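Tyrocidine synthase 2 (Brevibacillus parabrevis, PDB 6TA8) is a multidomain synthetase of the nonribosomal type, represented here by a condensation domain with a two-lobed mixed alpha/beta fold. Local coordinates at residues Gln74-Ile79 and Asp156-Ala161; Asp131-Ser136 and His146-Ala151. One frame throughout, in Å; residues are numbered along the deposited sequence.

Contact 1 (Gln74-Ile79 and Asp156-Ala161); sequences QAFQQI and DHLLVA
Phe76 carries the helix side of this buried, wholly apolar contact, and Leu158 and Val160 receive it on the strand. The ring and the Val160 side chain approach from opposite directions. Phe76 CZ lies 3.7 Å from Val160 CG2, the closest approach between the segments, while Phe76 CE1 comes to 4.1 Å from Val160 CG1, so the end of the ring meets both methyls of the valine. CG2 lies obliquely to the ring.

The backbones remain well separated, with 10.3 Å between Phe76 CA and Val160 CA, and the aromatic side chain covers about half of that gap, met by the valine methyls. This is helix-on-sheet packing: helix 69-82 lies against one face of the mixed sheet in which 155-163 is an inner strand, and alternate strand residues, Leu158 and Val160, point toward the helix. Phe76 CG sits anti to the carbonyl carbon (chi1 -84°), which carries the ring out from the helix to the strand.

A looser contact brings Leu158 CD2 to the ring edge, near its plane, 4.5 Å from Phe76 CE2. Phe179 of helix 169-187 meets the Phe76 ring with planes at about 40°, and Val147 of the adjacent strand also touches Phe76.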
ATOM      1  N   GLN A  74     -19.103  14.466  13.042  1.00 58.05           N
ATOM      2  CA  GLN A  74     -20.179  14.465  12.055  1.00 55.32           C
ATOM      3  C   GLN A  74     -19.674  14.063  10.677  1.00 56.09           C
ATOM      4  O   GLN A  74     -20.406  13.429   9.908  1.00 52.88           O
ATOM      5  CB  GLN A  74     -20.840  15.843  11.997  1.00 63.91           C
ATOM      6  CG  GLN A  74     -22.198  15.852  11.314  1.00 71.71           C
ATOM      7  CD  GLN A  74     -22.872  17.209  11.371  1.00 74.26           C
ATOM      8  OE1 GLN A  74     -22.210  18.241  11.478  1.00 71.16           O
ATOM      9  NE2 GLN A  74     -24.199  17.213  11.297  1.00 76.34           N
ATOM     10  N   ALA A  75     -18.430  14.416  10.348  1.00 57.39           N
ATOM     11  CA  ALA A  75     -17.862  14.014   9.067  1.00 54.47           C
ATOM     12  C   ALA A  75     -17.599  12.515   9.030  1.00 50.96           C
ATOM     13  O   ALA A  75     -17.952  11.834   8.060  1.00 53.69           O
ATOM     14  CB  ALA A  75     -16.577  14.797   8.794  1.00 51.86           C
ATOM     15  N   PHE A  76     -16.984  11.977  10.087  1.00 51.68           N
ATOM     16  CA  PHE A  76     -16.662  10.554  10.107  1.00 51.89           C
ATOM     17  C   PHE A  76     -17.907   9.694  10.285  1.00 52.91           C
ATOM     18  O   PHE A  76     -17.946   8.560   9.792  1.00 49.81           O
ATOM     19  CB  PHE A  76     -15.642  10.260  11.206  1.00 43.72           C
ATOM     20  CG  PHE A  76     -14.219  10.506  10.787  1.00 47.51           C
ATOM     21  CD1 PHE A  76     -13.517   9.546  10.076  1.00 46.05           C
ATOM     22  CD2 PHE A  76     -13.588  11.699  11.095  1.00 47.49           C
ATOM     23  CE1 PHE A  76     -12.210   9.770   9.685  1.00 41.78           C
ATOM     24  CE2 PHE A  76     -12.282  11.928  10.707  1.00 42.55           C
ATOM     25  CZ  PHE A  76     -11.592  10.962  10.001  1.00 44.80           C
ATOM     26  N   GLN A  77     -18.928  10.203  10.980  1.00 56.08           N
ATOM     27  CA  GLN A  77     -20.191   9.474  11.064  1.00 50.22           C
ATOM     28  C   GLN A  77     -20.801   9.264   9.685  1.00 50.44           C
ATOM     29  O   GLN A  77     -21.464   8.248   9.447  1.00 54.71           O
ATOM     30  CB  GLN A  77     -21.173  10.217  11.971  1.00 50.35           C
ATOM     31  CG  GLN A  77     -20.914  10.037  13.459  1.00 64.32           C
ATOM     32  CD  GLN A  77     -21.403   8.703  13.981  1.00 65.49           C
ATOM     33  OE1 GLN A  77     -22.396   8.161  13.498  1.00 75.91           O
ATOM     34  NE2 GLN A  77     -20.706   8.166  14.977  1.00 57.10           N
ATOM     35  N   GLN A  78     -20.586  10.208   8.768  1.00 46.47           N
ATOM     36  CA  GLN A  78     -21.081  10.059   7.405  1.00 53.42           C
ATOM     37  C   GLN A  78     -20.121   9.256   6.535  1.00 51.74           C
ATOM     38  O   GLN A  78     -20.566   8.527   5.641  1.00 49.12           O
ATOM     39  CB  GLN A  78     -21.327  11.436   6.784  1.00 49.40           C
ATOM     40  CG  GLN A  78     -21.973  11.397   5.409  1.00 64.10           C
ATOM     41  CD  GLN A  78     -23.401  10.890   5.446  1.00 66.23           C
ATOM     42  OE1 GLN A  78     -24.075  10.967   6.474  1.00 58.62           O
ATOM     43  NE2 GLN A  78     -23.872  10.369   4.319  1.00 60.41           N
ATOM     44  N   ILE A  79     -18.815   9.371   6.783  1.00 47.31           N
ATOM     45  CA  ILE A  79     -17.835   8.634   5.990  1.00 41.48           C
ATOM     46  C   ILE A  79     -17.992   7.135   6.206  1.00 46.68           C
ATOM     47  O   ILE A  79     -18.068   6.357   5.248  1.00 44.93           O
ATOM     48  CB  ILE A  79     -16.409   9.105   6.330  1.00 43.86           C
ATOM     49  CG1 ILE A  79     -16.149  10.493   5.742  1.00 48.07           C
ATOM     50  CG2 ILE A  79     -15.382   8.107   5.821  1.00 41.93           C
ATOM     51  CD1 ILE A  79     -14.787  11.049   6.081  1.00 49.70           C
ATOM     52  N   ASP A 156      -4.210  22.253  15.572  1.00 68.86           N
ATOM     53  CA  ASP A 156      -4.786  20.972  15.954  1.00 63.48           C
ATOM     54  C   ASP A 156      -4.272  19.885  15.021  1.00 61.09           C
ATOM     55  O   ASP A 156      -4.271  20.061  13.798  1.00 57.02           O
ATOM     56  CB  ASP A 156      -6.317  21.017  15.912  1.00 62.00           C
ATOM     57  CG  ASP A 156      -6.908  21.853  17.032  1.00 66.31           C
ATOM     58  OD1 ASP A 156      -6.136  22.355  17.876  1.00 68.68           O
ATOM     59  OD2 ASP A 156      -8.147  22.007  17.068  1.00 63.43           O
ATOM     60  N   HIS A 157      -3.837  18.769  15.600  1.00 60.54           N
ATOM     61  CA  HIS A 157      -3.384  17.610  14.842  1.00 54.57           C
ATOM     62  C   HIS A 157      -4.458  16.532  14.888  1.00 55.41           C
ATOM     63  O   HIS A 157      -5.012  16.247  15.955  1.00 57.50           O
ATOM     64  CB  HIS A 157      -2.066  17.070  15.400  1.00 55.95           C
ATOM     65  CG  HIS A 157      -0.950  18.066  15.387  1.00 55.85           C
ATOM     66  ND1 HIS A 157      -0.134  18.255  14.292  1.00 59.57           N
ATOM     67  CD2 HIS A 157      -0.510  18.926  16.336  1.00 58.59           C
ATOM     68  CE1 HIS A 157       0.759  19.190  14.567  1.00 59.91           C
ATOM     69  NE2 HIS A 157       0.553  19.613  15.801  1.00 53.68           N
ATOM     70  N   LEU A 158      -4.751  15.936  13.733  1.00 59.03           N
ATOM     71  CA  LEU A 158      -5.791  14.920  13.611  1.00 53.51           C
ATOM     72  C   LEU A 158      -5.164  13.636  13.084  1.00 54.41           C
ATOM     73  O   LEU A 158      -4.683  13.595  11.946  1.00 55.89           O
ATOM     74  CB  LEU A 158      -6.918  15.395  12.697  1.00 52.83           C
ATOM     75  CG  LEU A 158      -8.165  14.508  12.670  1.00 54.01           C
ATOM     76  CD1 LEU A 158      -8.855  14.512  14.026  1.00 46.43           C
ATOM     77  CD2 LEU A 158      -9.122  14.950  11.574  1.00 55.00           C
ATOM     78  N   LEU A 159      -5.175  12.592  13.908  1.00 48.75           N
ATOM     79  CA  LEU A 159      -4.655  11.284  13.534  1.00 38.70           C
ATOM     80  C   LEU A 159      -5.808  10.383  13.117  1.00 47.39           C
ATOM     81  O   LEU A 159      -6.833  10.320  13.804  1.00 54.29           O
ATOM     82  CB  LEU A 159      -3.885  10.654  14.696  1.00 45.14           C
ATOM     83  CG  LEU A 159      -3.439   9.201  14.523  1.00 42.77           C
ATOM     84  CD1 LEU A 159      -2.434   9.075  13.388  1.00 42.48           C
ATOM     85  CD2 LEU A 159      -2.855   8.665  15.819  1.00 40.21           C
ATOM     86  N   VAL A 160      -5.642   9.694  11.990  1.00 43.40           N
ATOM     87  CA  VAL A 160      -6.651   8.782  11.455  1.00 43.71           C
ATOM     88  C   VAL A 160      -5.948   7.461  11.169  1.00 46.45           C
ATOM     89  O   VAL A 160      -5.249   7.328  10.159  1.00 48.78           O
ATOM     90  CB  VAL A 160      -7.329   9.331  10.195  1.00 43.31           C
ATOM     91  CG1 VAL A 160      -8.359   8.340   9.677  1.00 44.02           C
ATOM     92  CG2 VAL A 160      -7.975  10.680  10.477  1.00 46.66           C
ATOM     93  N   ALA A 161      -6.131   6.483  12.051  1.00 45.20           N
ATOM     94  CA  ALA A 161      -5.510   5.171  11.922  1.00 38.86           C
ATOM     95  C   ALA A 161      -6.575   4.132  11.603  1.00 34.40           C
ATOM     96  O   ALA A 161      -7.583   4.033  12.309  1.00 38.68           O
ATOM     97  CB  ALA A 161      -4.762   4.788  13.200  1.00 42.59           C
TER

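Contact 2 (Asp131-Ser136 and His146-Ala151)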
ATOM      1  N   ASP A 131       0.999   5.932  19.476  1.00 42.51           N
ATOM      2  CA  ASP A 131       1.333   4.510  19.463  1.00 48.67           C
ATOM      3  C   ASP A 131       0.307   3.689  20.235  1.00 50.76           C
ATOM      4  O   ASP A 131      -0.042   2.575  19.826  1.00 53.67           O
ATOM      5  CB  ASP A 131       2.733   4.296  20.039  1.00 53.44           C
ATOM      6  CG  ASP A 131       3.820   4.415  18.988  1.00 58.72           C
ATOM      7  OD1 ASP A 131       3.592   3.964  17.847  1.00 61.95           O
ATOM      8  OD2 ASP A 131       4.899   4.959  19.302  1.00 66.13           O
ATOM      9  N   GLN A 132      -0.188   4.221  21.356  1.00 50.22           N
ATOM     10  CA  GLN A 132      -1.195   3.501  22.129  1.00 48.47           C
ATOM     11  C   GLN A 132      -2.493   3.356  21.344  1.00 33.91           C
ATOM     12  O   GLN A 132      -3.172   2.328  21.439  1.00 36.78           O
ATOM     13  CB  GLN A 132      -1.448   4.215  23.457  1.00 34.88           C
ATOM     14  CG  GLN A 132      -0.195   4.444  24.281  1.00 42.78           C
ATOM     15  CD  GLN A 132      -0.474   5.190  25.569  1.00 50.43           C
ATOM     16  OE1 GLN A 132      -1.609   5.228  26.046  1.00 50.76           O
ATOM     17  NE2 GLN A 132       0.563   5.791  26.140  1.00 46.08           N
ATOM     18  N   ILE A 133      -2.852   4.377  20.562  1.00 40.16           N
ATOM     19  CA  ILE A 133      -4.051   4.291  19.736  1.00 45.37           C
ATOM     20  C   ILE A 133      -3.822   3.356  18.555  1.00 44.30           C
ATOM     21  O   ILE A 133      -4.756   2.687  18.092  1.00 46.33           O
ATOM     22  CB  ILE A 133      -4.475   5.703  19.287  1.00 45.18           C
ATOM     23  CG1 ILE A 133      -4.788   6.567  20.511  1.00 40.63           C
ATOM     24  CG2 ILE A 133      -5.677   5.644  18.355  1.00 36.12           C
ATOM     25  CD1 ILE A 133      -4.968   8.033  20.203  1.00 38.28           C
ATOM     26  N   GLN A 134      -2.584   3.271  18.064  1.00 45.71           N
ATOM     27  CA  GLN A 134      -2.284   2.377  16.950  1.00 40.28           C
ATOM     28  C   GLN A 134      -2.429   0.912  17.344  1.00 47.80           C
ATOM     29  O   GLN A 134      -2.733   0.071  16.490  1.00 46.83           O
ATOM     30  CB  GLN A 134      -0.870   2.636  16.433  1.00 36.65           C
ATOM     31  CG  GLN A 134      -0.673   3.993  15.789  1.00 38.71           C
ATOM     32  CD  GLN A 134      -1.004   3.990  14.314  1.00 47.04           C
ATOM     33  OE1 GLN A 134      -1.330   2.953  13.740  1.00 39.43           O
ATOM     34  NE2 GLN A 134      -0.917   5.158  13.689  1.00 49.55           N
ATOM     35  N   SER A 135      -2.216   0.587  18.618  1.00 34.18           N
ATOM     36  CA  SER A 135      -2.186  -0.793  19.081  1.00 34.42           C
ATOM     37  C   SER A 135      -3.469  -1.213  19.789  1.00 34.94           C
ATOM     38  O   SER A 135      -3.498  -2.281  20.406  1.00 36.63           O
ATOM     39  CB  SER A 135      -0.990  -1.008  20.010  1.00 46.65           C
ATOM     40  OG  SER A 135      -1.141  -0.275  21.214  1.00 44.84           O
ATOM     41  N   SER A 136      -4.525  -0.408  19.709  1.00 35.85           N
ATOM     42  CA  SER A 136      -5.771  -0.670  20.419  1.00 36.71           C
ATOM     43  C   SER A 136      -6.927  -0.895  19.451  1.00 34.82           C
ATOM     44  O   SER A 136      -8.059  -0.476  19.701  1.00 45.58           O
ATOM     45  CB  SER A 136      -6.094   0.469  21.383  1.00 37.84           C
ATOM     46  OG  SER A 136      -6.234   1.698  20.694  1.00 51.87           O
ATOM     47  N   HIS A 146      -9.875   4.553  13.957  1.00 42.13           N
ATOM     48  CA  HIS A 146      -9.549   5.313  15.159  1.00 44.09           C
ATOM     49  C   HIS A 146      -9.194   6.736  14.754  1.00 45.05           C
ATOM     50  O   HIS A 146      -8.287   6.944  13.940  1.00 48.97           O
ATOM     51  CB  HIS A 146      -8.389   4.671  15.924  1.00 44.65           C
ATOM     52  CG  HIS A 146      -8.787   3.483  16.744  1.00 40.30           C
ATOM     53  ND1 HIS A 146      -9.764   2.596  16.346  1.00 49.28           N
ATOM     54  CD2 HIS A 146      -8.336   3.033  17.939  1.00 41.48           C
ATOM     55  CE1 HIS A 146      -9.901   1.654  17.262  1.00 41.05           C
ATOM     56  NE2 HIS A 146      -9.045   1.895  18.238  1.00 41.09           N
ATOM     57  N   VAL A 147      -9.903   7.709  15.317  1.00 42.07           N
ATOM     58  CA  VAL A 147      -9.675   9.123  15.037  1.00 47.60           C
ATOM     59  C   VAL A 147      -9.227   9.799  16.324  1.00 49.78           C
ATOM     60  O   VAL A 147      -9.888   9.669  17.361  1.00 49.68           O
ATOM     61  CB  VAL A 147     -10.936   9.802  14.470  1.00 46.52           C
ATOM     62  CG1 VAL A 147     -10.622  11.222  14.032  1.00 50.39           C
ATOM     63  CG2 VAL A 147     -11.497   8.994  13.309  1.00 43.35           C
ATOM     64  N   ALA A 148      -8.107  10.515  16.259  1.00 47.85           N
ATOM     65  CA  ALA A 148      -7.537  11.179  17.423  1.00 50.75           C
ATOM     66  C   ALA A 148      -7.262  12.636  17.091  1.00 49.97           C
ATOM     67  O   ALA A 148      -6.630  12.936  16.073  1.00 54.65           O
ATOM     68  CB  ALA A 148      -6.249  10.489  17.880  1.00 44.87           C
ATOM     69  N   LEU A 149      -7.733  13.535  17.951  1.00 47.28           N
ATOM     70  CA  LEU A 149      -7.546  14.970  17.783  1.00 50.36           C
ATOM     71  C   LEU A 149      -6.619  15.474  18.882  1.00 51.60           C
ATOM     72  O   LEU A 149      -6.927  15.336  20.070  1.00 52.21           O
ATOM     73  CB  LEU A 149      -8.886  15.705  17.826  1.00 52.11           C
ATOM     74  CG  LEU A 149      -8.828  17.233  17.792  1.00 53.04           C
ATOM     75  CD1 LEU A 149      -8.137  17.721  16.527  1.00 54.60           C
ATOM     76  CD2 LEU A 149     -10.226  17.822  17.906  1.00 44.41           C
ATOM     77  N   PHE A 150      -5.488  16.050  18.482  1.00 50.14           N
ATOM     78  CA  PHE A 150      -4.500  16.595  19.407  1.00 57.82           C
ATOM     79  C   PHE A 150      -4.478  18.110  19.247  1.00 59.61           C
ATOM     80  O   PHE A 150      -3.967  18.627  18.247  1.00 58.29           O
ATOM     81  CB  PHE A 150      -3.118  15.997  19.152  1.00 60.33           C
ATOM     82  CG  PHE A 150      -3.086  14.496  19.205  1.00 57.83           C
ATOM     83  CD1 PHE A 150      -2.900  13.835  20.408  1.00 53.75           C
ATOM     84  CD2 PHE A 150      -3.235  13.746  18.050  1.00 46.94           C
ATOM     85  CE1 PHE A 150      -2.868  12.455  20.459  1.00 46.32           C
ATOM     86  CE2 PHE A 150      -3.203  12.365  18.095  1.00 46.71           C
ATOM     87  CZ  PHE A 150      -3.020  11.719  19.300  1.00 48.00           C
ATOM     88  N   ALA A 151      -5.030  18.817  20.229  1.00 60.84           N
ATOM     89  CA  ALA A 151      -5.084  20.273  20.204  1.00 62.26           C
ATOM     90  C   ALA A 151      -3.889  20.838  20.961  1.00 65.87           C
ATOM     91  O   ALA A 151      -3.745  20.605  22.165  1.00 76.31           O
ATOM     92  CB  ALA A 151      -6.393  20.776  20.813  1.00 65.15           C
TER
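Ile133 and Ser136, at the C-terminal end of helix 122-134 and just beyond it, meet His146, Ala148 and Phe150 in a mixed apolar and hydrogen-bonded contact within the beta-alpha-beta unit formed by strand 110-115, this helix and strand 145-152. The two strands of the unit are parallel neighbours in the sheet, and the helix packs against them, with Ile133 also touching Tyr112 and Tyr114 of the first.

Ile133 divides its branches between different partners. CG2, anti to the backbone N, lies in the plane of the His146 ring at its edge, with 3.7 Å between Ile133 CG2 and His146 CD2. The other branch is extended and carries Ile133 CD1 to 3.6 Å from Ala148 CB. Farther along the strand, the same CD1 comes obliquely to 4.3 Å from Phe150 CZ.

The polar link lies beyond the helix, where His146 NE2 donates to Ser136 O at 3.0 Å. It is a bent bond, with an N-H...O angle of 140°. The donor stands above the carbonyl plane, 58° out of it, and the oxygen is tilted 26° from the imidazole plane. Since a carbonyl oxygen can only accept, the bond implies a proton on NE2; it gives a main-chain carbonyl of the loop a side-chain donor from the strand, tying the chain leaving the helix to the sheet.

In the fold
Both contacts are buried and use the same mixed sheet, but on different faces. Contact 1 brings helix 69-82 onto strand 155-163, whereas contact 2 brings the end of helix 122-134 onto the neighbouring antiparallel strand 145-152. The two strands join the contacts directly: Phe150 N to His157 O and Leu159 N to Ala148 O are probable hydrogen bonds, both at 2.6 Å. Side chains alternate between the faces, so Val147 turns to Phe76 while Ala148 turns to Ile133. Contact 1, between mid-helix and inner strand, is purely apolar. Contact 2 reaches the segment after the helix, with partly exposed Ser136, and there a side-chain-to-backbone hydrogen bond joins the apolar packing.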